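PDB 5M38: OmpA family protein, which probably binds peptidoglycan, serving as the OmpA-like domain through which the type VI secretion component TagL would hold the cell wall. Local coordinates for residues Val28-Asp33 / Asp70-Thr75; Leu41-Gly46 / Ala84-Gly89; His47-Gly52 / Glu101-Asn106. All coordinates share one frame; numbering follows the deposited sequence.

Contact 1: residues Val28-Asp33 / Asp70-Thr75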
# COMPACT_ATOMS: atom_id res chain seq x y z
N VAL A 28 7.21 10.01 2.10
CA VAL A 28 8.38 10.70 1.58
C VAL A 28 9.62 9.75 1.50
O VAL A 28 10.29 9.74 0.46
CB VAL A 28 8.64 12.06 2.26
CG1 VAL A 28 9.06 11.94 3.70
CG2 VAL A 28 9.63 12.90 1.47
N ASN A 29 9.87 8.88 2.52
CA ASN A 29 11.00 7.94 2.42
C ASN A 29 10.79 6.89 1.32
O ASN A 29 11.75 6.52 0.64
CB ASN A 29 11.45 7.30 3.74
CG ASN A 29 10.44 6.85 4.76
OD1 ASN A 29 9.70 5.86 4.58
ND2 ASN A 29 10.44 7.55 5.89
N ALA A 30 9.52 6.49 1.12
CA ALA A 30 9.10 5.58 0.05
C ALA A 30 9.33 6.23 -1.33
O ALA A 30 9.77 5.54 -2.24
CB ALA A 30 7.64 5.21 0.22
N LEU A 31 9.07 7.56 -1.45
CA LEU A 31 9.27 8.35 -2.67
C LEU A 31 10.75 8.49 -3.04
O LEU A 31 11.07 8.55 -4.23
CB LEU A 31 8.58 9.72 -2.55
CG LEU A 31 8.67 10.71 -3.72
CD1 LEU A 31 8.16 10.11 -5.00
CD2 LEU A 31 7.86 11.91 -3.43
N VAL A 32 11.66 8.53 -2.04
CA VAL A 32 13.10 8.61 -2.27
C VAL A 32 13.59 7.31 -2.98
O VAL A 32 14.34 7.38 -3.97
CB VAL A 32 13.87 9.00 -0.96
CG1 VAL A 32 14.44 7.81 -0.19
CG2 VAL A 32 14.96 10.02 -1.25
N ASP A 33 13.10 6.15 -2.49
CA ASP A 33 13.41 4.82 -3.02
C ASP A 33 12.84 4.67 -4.44
O ASP A 33 13.51 4.11 -5.30
CB ASP A 33 12.87 3.71 -2.08
CG ASP A 33 13.27 3.81 -0.61
OD1 ASP A 33 14.35 4.39 -0.33
OD2 ASP A 33 12.51 3.30 0.25
N ASP A 70 -1.83 7.87 -6.00
CA ASP A 70 -2.25 9.26 -6.20
C ASP A 70 -1.27 10.22 -5.56
O ASP A 70 -0.89 11.20 -6.20
CB ASP A 70 -3.66 9.50 -5.65
CG ASP A 70 -4.78 8.79 -6.38
OD1 ASP A 70 -4.53 8.24 -7.47
OD2 ASP A 70 -5.91 8.79 -5.86
N TRP A 71 -0.82 9.92 -4.32
CA TRP A 71 0.16 10.72 -3.59
C TRP A 71 1.48 10.70 -4.34
O TRP A 71 2.06 11.77 -4.54
CB TRP A 71 0.35 10.19 -2.17
CG TRP A 71 1.11 11.13 -1.28
CD1 TRP A 71 0.58 12.08 -0.46
CD2 TRP A 71 2.54 11.26 -1.17
NE1 TRP A 71 1.59 12.76 0.18
CE2 TRP A 71 2.80 12.27 -0.23
CE3 TRP A 71 3.64 10.60 -1.77
CZ2 TRP A 71 4.10 12.63 0.16
CZ3 TRP A 71 4.92 10.95 -1.38
CH2 TRP A 71 5.15 11.96 -0.43
N MET A 72 1.97 9.50 -4.73
CA MET A 72 3.25 9.38 -5.43
C MET A 72 3.22 10.14 -6.76
O MET A 72 4.21 10.76 -7.14
CB MET A 72 3.63 7.90 -5.67
CG MET A 72 3.86 7.09 -4.40
SD MET A 72 5.20 7.73 -3.36
CE MET A 72 4.84 6.87 -1.83
N ARG A 73 2.09 10.07 -7.46
CA ARG A 73 1.87 10.69 -8.75
C ARG A 73 1.80 12.22 -8.63
O ARG A 73 2.58 12.92 -9.28
CB ARG A 73 0.59 10.09 -9.40
CG ARG A 73 0.22 10.67 -10.77
CD ARG A 73 -1.23 10.47 -11.10
NE ARG A 73 -2.12 11.18 -10.17
CZ ARG A 73 -3.33 10.77 -9.83
NH1 ARG A 73 -3.84 9.67 -10.37
NH2 ARG A 73 -4.06 11.47 -8.97
N ASP A 74 0.88 12.73 -7.82
CA ASP A 74 0.68 14.17 -7.65
C ASP A 74 1.74 14.88 -6.80
O ASP A 74 2.27 15.89 -7.24
CB ASP A 74 -0.72 14.46 -7.09
CG ASP A 74 -1.86 13.92 -7.93
OD1 ASP A 74 -1.78 14.00 -9.17
OD2 ASP A 74 -2.87 13.47 -7.34
N THR A 75 2.01 14.37 -5.59
CA THR A 75 2.99 14.97 -4.69
C THR A 75 4.45 14.67 -5.14
O THR A 75 5.31 15.54 -4.98
CB THR A 75 2.67 14.60 -3.24
OG1 THR A 75 1.30 14.91 -2.98
CG2 THR A 75 3.52 15.35 -2.24

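Contact 2: residues Leu41-Gly46 / Ala84-Gly89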
# COMPACT_ATOMS: atom_id res chain seq x y z
N LEU A 41 8.57 -0.49 -13.71
CA LEU A 41 7.21 -0.44 -13.17
C LEU A 41 7.19 -0.31 -11.66
O LEU A 41 7.91 -1.05 -10.97
CB LEU A 41 6.45 -1.70 -13.63
CG LEU A 41 4.92 -1.73 -13.53
CD1 LEU A 41 4.27 -0.68 -14.38
CD2 LEU A 41 4.41 -3.05 -13.94
N ILE A 42 6.40 0.67 -11.13
CA ILE A 42 6.14 0.86 -9.70
C ILE A 42 4.80 0.15 -9.47
O ILE A 42 3.76 0.58 -9.99
CB ILE A 42 6.10 2.36 -9.26
CG1 ILE A 42 7.35 3.15 -9.73
CG2 ILE A 42 5.88 2.50 -7.73
CD1 ILE A 42 7.02 4.61 -10.11
N VAL A 43 4.83 -0.97 -8.75
CA VAL A 43 3.65 -1.78 -8.47
C VAL A 43 3.21 -1.51 -7.03
O VAL A 43 3.94 -1.81 -6.08
CB VAL A 43 3.93 -3.30 -8.73
CG1 VAL A 43 2.69 -4.15 -8.49
CG2 VAL A 43 4.47 -3.53 -10.12
N VAL A 44 2.02 -0.90 -6.87
CA VAL A 44 1.43 -0.57 -5.57
C VAL A 44 0.32 -1.61 -5.26
O VAL A 44 -0.71 -1.63 -5.93
CB VAL A 44 0.93 0.90 -5.49
CG1 VAL A 44 0.51 1.27 -4.07
CG2 VAL A 44 1.98 1.89 -6.02
N SER A 45 0.56 -2.49 -4.28
CA SER A 45 -0.35 -3.57 -3.88
C SER A 45 -0.92 -3.31 -2.51
O SER A 45 -0.19 -3.03 -1.57
CB SER A 45 0.38 -4.90 -3.86
OG SER A 45 0.99 -5.16 -5.11
N GLY A 46 -2.23 -3.42 -2.39
CA GLY A 46 -2.94 -3.25 -1.13
C GLY A 46 -3.35 -4.57 -0.53
O GLY A 46 -3.77 -5.48 -1.26
N ALA A 84 1.32 0.58 -11.56
CA ALA A 84 0.42 -0.55 -11.64
C ALA A 84 -0.19 -0.65 -10.23
O ALA A 84 0.55 -0.71 -9.24
CB ALA A 84 1.20 -1.81 -11.96
N VAL A 85 -1.52 -0.56 -10.09
CA VAL A 85 -2.14 -0.69 -8.77
C VAL A 85 -3.03 -1.92 -8.68
O VAL A 85 -3.71 -2.29 -9.63
CB VAL A 85 -2.83 0.56 -8.20
CG1 VAL A 85 -1.96 1.76 -8.25
CG2 VAL A 85 -4.19 0.85 -8.81
N GLN A 86 -2.94 -2.59 -7.52
CA GLN A 86 -3.69 -3.80 -7.24
C GLN A 86 -4.14 -3.94 -5.79
O GLN A 86 -3.54 -3.37 -4.89
CB GLN A 86 -2.95 -5.07 -7.70
CG GLN A 86 -1.43 -4.96 -7.86
CD GLN A 86 -0.87 -6.05 -8.75
OE1 GLN A 86 -1.40 -6.35 -9.83
NE2 GLN A 86 0.23 -6.65 -8.34
N GLY A 87 -5.24 -4.64 -5.61
CA GLY A 87 -5.82 -4.93 -4.31
C GLY A 87 -5.94 -6.42 -4.17
O GLY A 87 -6.41 -7.09 -5.09
N TYR A 88 -5.41 -6.97 -3.07
CA TYR A 88 -5.39 -8.41 -2.82
C TYR A 88 -6.28 -8.84 -1.69
O TYR A 88 -6.56 -10.03 -1.59
CB TYR A 88 -3.95 -8.89 -2.58
CG TYR A 88 -3.17 -9.01 -3.87
CD1 TYR A 88 -3.33 -10.11 -4.70
CD2 TYR A 88 -2.29 -8.00 -4.27
CE1 TYR A 88 -2.65 -10.21 -5.91
CE2 TYR A 88 -1.62 -8.09 -5.49
CZ TYR A 88 -1.79 -9.20 -6.29
OH TYR A 88 -1.10 -9.35 -7.47
N GLY A 89 -6.72 -7.91 -0.86
CA GLY A 89 -7.57 -8.19 0.29
C GLY A 89 -6.84 -9.02 1.31
O GLY A 89 -5.77 -8.63 1.79

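Contact 3: residues His47-Gly52 / Glu101-Asn106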
# COMPACT_ATOMS: atom_id res chain seq x y z
N HIS A 47 -3.20 -4.71 0.81
CA HIS A 47 -3.55 -5.94 1.55
C HIS A 47 -4.16 -5.59 2.89
O HIS A 47 -3.83 -4.56 3.49
CB HIS A 47 -2.30 -6.81 1.83
CG HIS A 47 -1.38 -7.03 0.67
ND1 HIS A 47 -1.48 -8.16 -0.12
CD2 HIS A 47 -0.36 -6.27 0.23
CE1 HIS A 47 -0.52 -8.05 -1.01
NE2 HIS A 47 0.17 -6.92 -0.86
N THR A 48 -5.03 -6.49 3.39
CA THR A 48 -5.73 -6.46 4.68
C THR A 48 -5.47 -7.82 5.40
O THR A 48 -4.78 -8.69 4.87
CB THR A 48 -7.26 -6.29 4.45
OG1 THR A 48 -7.79 -7.49 3.90
CG2 THR A 48 -7.63 -5.12 3.55
N ASP A 49 -6.07 -8.00 6.58
CA ASP A 49 -6.07 -9.26 7.34
C ASP A 49 -7.43 -9.96 7.02
O ASP A 49 -8.11 -9.55 6.07
CB ASP A 49 -5.89 -8.98 8.84
CG ASP A 49 -6.84 -8.01 9.51
OD1 ASP A 49 -7.83 -7.59 8.86
OD2 ASP A 49 -6.61 -7.65 10.68
N ASN A 50 -7.84 -10.98 7.80
CA ASN A 50 -9.11 -11.68 7.53
C ASN A 50 -10.32 -11.12 8.30
O ASN A 50 -11.42 -11.65 8.17
CB ASN A 50 -8.96 -13.19 7.77
CG ASN A 50 -8.59 -13.57 9.18
OD1 ASN A 50 -8.18 -12.74 10.00
ND2 ASN A 50 -8.72 -14.85 9.49
N THR A 51 -10.11 -10.08 9.11
CA THR A 51 -11.16 -9.43 9.90
C THR A 51 -12.08 -8.64 8.96
O THR A 51 -11.66 -7.66 8.33
CB THR A 51 -10.57 -8.61 11.06
OG1 THR A 51 -9.65 -9.41 11.78
CG2 THR A 51 -11.63 -8.08 12.01
N GLY A 52 -13.31 -9.11 8.87
CA GLY A 52 -14.33 -8.52 8.02
C GLY A 52 -14.67 -9.37 6.82
O GLY A 52 -14.22 -10.52 6.70
N GLU A 101 -0.71 -10.24 16.26
CA GLU A 101 0.59 -9.80 15.72
C GLU A 101 0.68 -10.09 14.20
O GLU A 101 1.15 -9.25 13.43
CB GLU A 101 1.72 -10.49 16.50
CG GLU A 101 3.13 -10.23 16.00
CD GLU A 101 4.25 -10.93 16.75
OE1 GLU A 101 5.16 -10.20 17.22
OE2 GLU A 101 4.24 -12.18 16.87
N GLY A 102 0.19 -11.27 13.81
CA GLY A 102 0.13 -11.73 12.43
C GLY A 102 -0.79 -10.87 11.60
O GLY A 102 -0.39 -10.36 10.55
N ARG A 103 -2.01 -10.66 12.10
CA ARG A 103 -3.04 -9.81 11.52
C ARG A 103 -2.54 -8.38 11.25
O ARG A 103 -2.85 -7.82 10.21
CB ARG A 103 -4.25 -9.81 12.44
CG ARG A 103 -5.44 -10.51 11.84
CD ARG A 103 -6.25 -11.36 12.78
NE ARG A 103 -6.45 -10.83 14.12
CZ ARG A 103 -6.45 -11.59 15.21
NH1 ARG A 103 -6.23 -12.90 15.11
NH2 ARG A 103 -6.66 -11.06 16.40
N ALA A 104 -1.74 -7.81 12.18
CA ALA A 104 -1.15 -6.46 12.10
C ALA A 104 -0.12 -6.37 10.99
O ALA A 104 0.02 -5.30 10.38
CB ALA A 104 -0.52 -6.08 13.43
N ARG A 105 0.61 -7.49 10.75
CA ARG A 105 1.65 -7.57 9.73
C ARG A 105 1.04 -7.61 8.32
O ARG A 105 1.66 -7.13 7.37
CB ARG A 105 2.54 -8.79 9.97
CG ARG A 105 3.61 -8.57 11.03
CD ARG A 105 4.59 -9.73 11.05
NE ARG A 105 5.42 -9.76 9.84
CZ ARG A 105 6.05 -10.83 9.38
NH1 ARG A 105 5.97 -11.99 10.03
NH2 ARG A 105 6.77 -10.76 8.27
N ASN A 106 -0.19 -8.14 8.20
CA ASN A 106 -0.92 -8.27 6.94
C ASN A 106 -1.61 -7.00 6.49
O ASN A 106 -1.88 -6.87 5.30
CB ASN A 106 -1.93 -9.41 7.03
CG ASN A 106 -1.30 -10.75 7.27
OD1 ASN A 106 -0.20 -11.08 6.81
ND2 ASN A 106 -1.94 -11.52 8.10

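Contact 1: residues Val28-Asp33 / Asp70-Thr75
Leu31 and Trp71 meet where helix 24-36 passes helix 54-74, and the side-chain contacts across this interface are all apolar. The aromatic part is made by the six-membered end of the indole. Trp71 has CG anti to its backbone N (chi1 -168°), which carries the ring out toward the other helix. There CD2 of Leu31 lies 3.7 Å from CZ3 of Trp71, the two side chains crossing at roughly a right angle. One turn earlier, the backbone of Val28 comes up to the same ring, its N being 3.8 Å from CH2 of Trp71. Within its own segment, Thr75 sets its CB over the centre of one face of the indole.

A thioether part sits beside it. The chain of Met72 bends at chi2, bringing SD to 4.0 Å from CB of Leu31 and CE to 3.8 Å from CB of Ala30. The Leu31 and Met72 side chains run antiparallel alongside each other, while Leu27 and Ile34 also touch Met72.

Charge is kept off the interface: Arg73 points away and grips Asp74 side-on, with NE to OD1 (3.0 Å) and NH2 to OD2 (2.8 Å).

The segment axes are 10.9 Å apart at closest and inclined at 62°. These are two helices of the alpha/beta OmpA-like fold packed side by side, Met72 also reaching Phe83 of strand 83-89.

Contact 2: residues Leu41-Gly46 / Ala84-Gly89
Leu41 meets Ala84 at the start of two neighbouring parallel strands, 42-47 and 83-89, which helix 54-74 connects as a beta-alpha-beta unit of the OmpA-like fold. CD2 of Leu41 lies 4.0 Å from CB of Ala84, an apolar touch just ahead of the regular pairing. Ile42 opens that pairing by accepting the N-H of Ala84 on its carbonyl.

Val43 pairs with Ala84, and the two put their side chains on the same face as Ser45 and Gln86. With CG1 anti to the backbone N (chi1 -178°), Val43 presents that methyl to the Gln86 amide, while CG2 stands 4.1 Å from CB of Ala84. Val44 is bonded twice to the neighbouring strand: its N gives to Ala84 O (2.8 Å), almost in line with the carbonyl, and its O receives Gln86 N (2.9 Å). On the reverse face, CB of Val44 packs against CG1 of Val85 at 4.1 Å; helix 54-74 covers both valines, through Val68 on one and Leu62 on the other.

Ser45 turns its hydroxyl toward Gln86 and the edge of the Tyr88 ring. The opposite side of this residue's backbone is paired with Glu110 of strand 108-112. At Gly46, N gives to Gln86 O, and the carbonyl O receives Tyr88 N at 2.9 Å, with CB of Tyr88 3.7 Å from that oxygen.

Contact 3: residues His47-Gly52 / Glu101-Asn106
Arg103 lays the aliphatic part of its side chain against Asp49, joining the short helix 100-106 to the loop that follows strand 42-47. The touch is made low on the chain: CG of Arg103 is 3.3 Å from OD2 and 3.4 Å from CB of Asp49. Further out, CD of Arg103 passes OD1 of Asn50 at 3.7 Å. Bends at chi2 and chi3 carry the charged tip onward, and its NH1 bonds to the carbonyl of Asn97.

The CB of Asp49 is directed at the helix, with CG between the backbone N and the carbonyl carbon (chi1 54°). Its OD2 is salt-bridged to Arg107, and OD1 takes a weak bond from the N-H of Thr51. Asp49 appears to occupy the position of the aspartate that binds diaminopimelate in OmpA-like domains, so the contact probably borders the peptidoglycan site.

At the other end, CB of Asn106 packs 3.6 Å from Thr48 O, while its backbone O lies 3.5 Å from CB of His47. The amide looks elsewhere, OD1 receiving the N-H of Val94 and ND2 giving to the carbonyl of Ala95.

No hydrogen bond spans the segments, and Asp49 OD2 stays 4.7 Å from Arg103 NE. Any attraction between them is probably weak, the carboxylate being paired with Arg107 instead; loop and helix meet by van der Waals contact, their polar groups anchored largely in neighbouring residues.

All three contacts are partly buried within one small alpha/beta domain. Contact 2 is the most central, about 7 Å from the middle of the chain to its own centre, and rests on regular backbone pairing. Contacts 1 and 3 lie further out, on opposite sides of that middle with centres about 24 Å apart. Helix 54-74 supplies half of contact 1 and also spans the crossover between the strands of contact 2, so apolar packing and sheet pairing share an element. Contacts 2 and 3 meet where strand 42-47 runs into its loop, through the probable hydrogen bond from Thr48 N to Gly89 O (2.8 Å). In contact 3, carbons of polar side chains do much of the touching, with several polar ends tied to residues outside it.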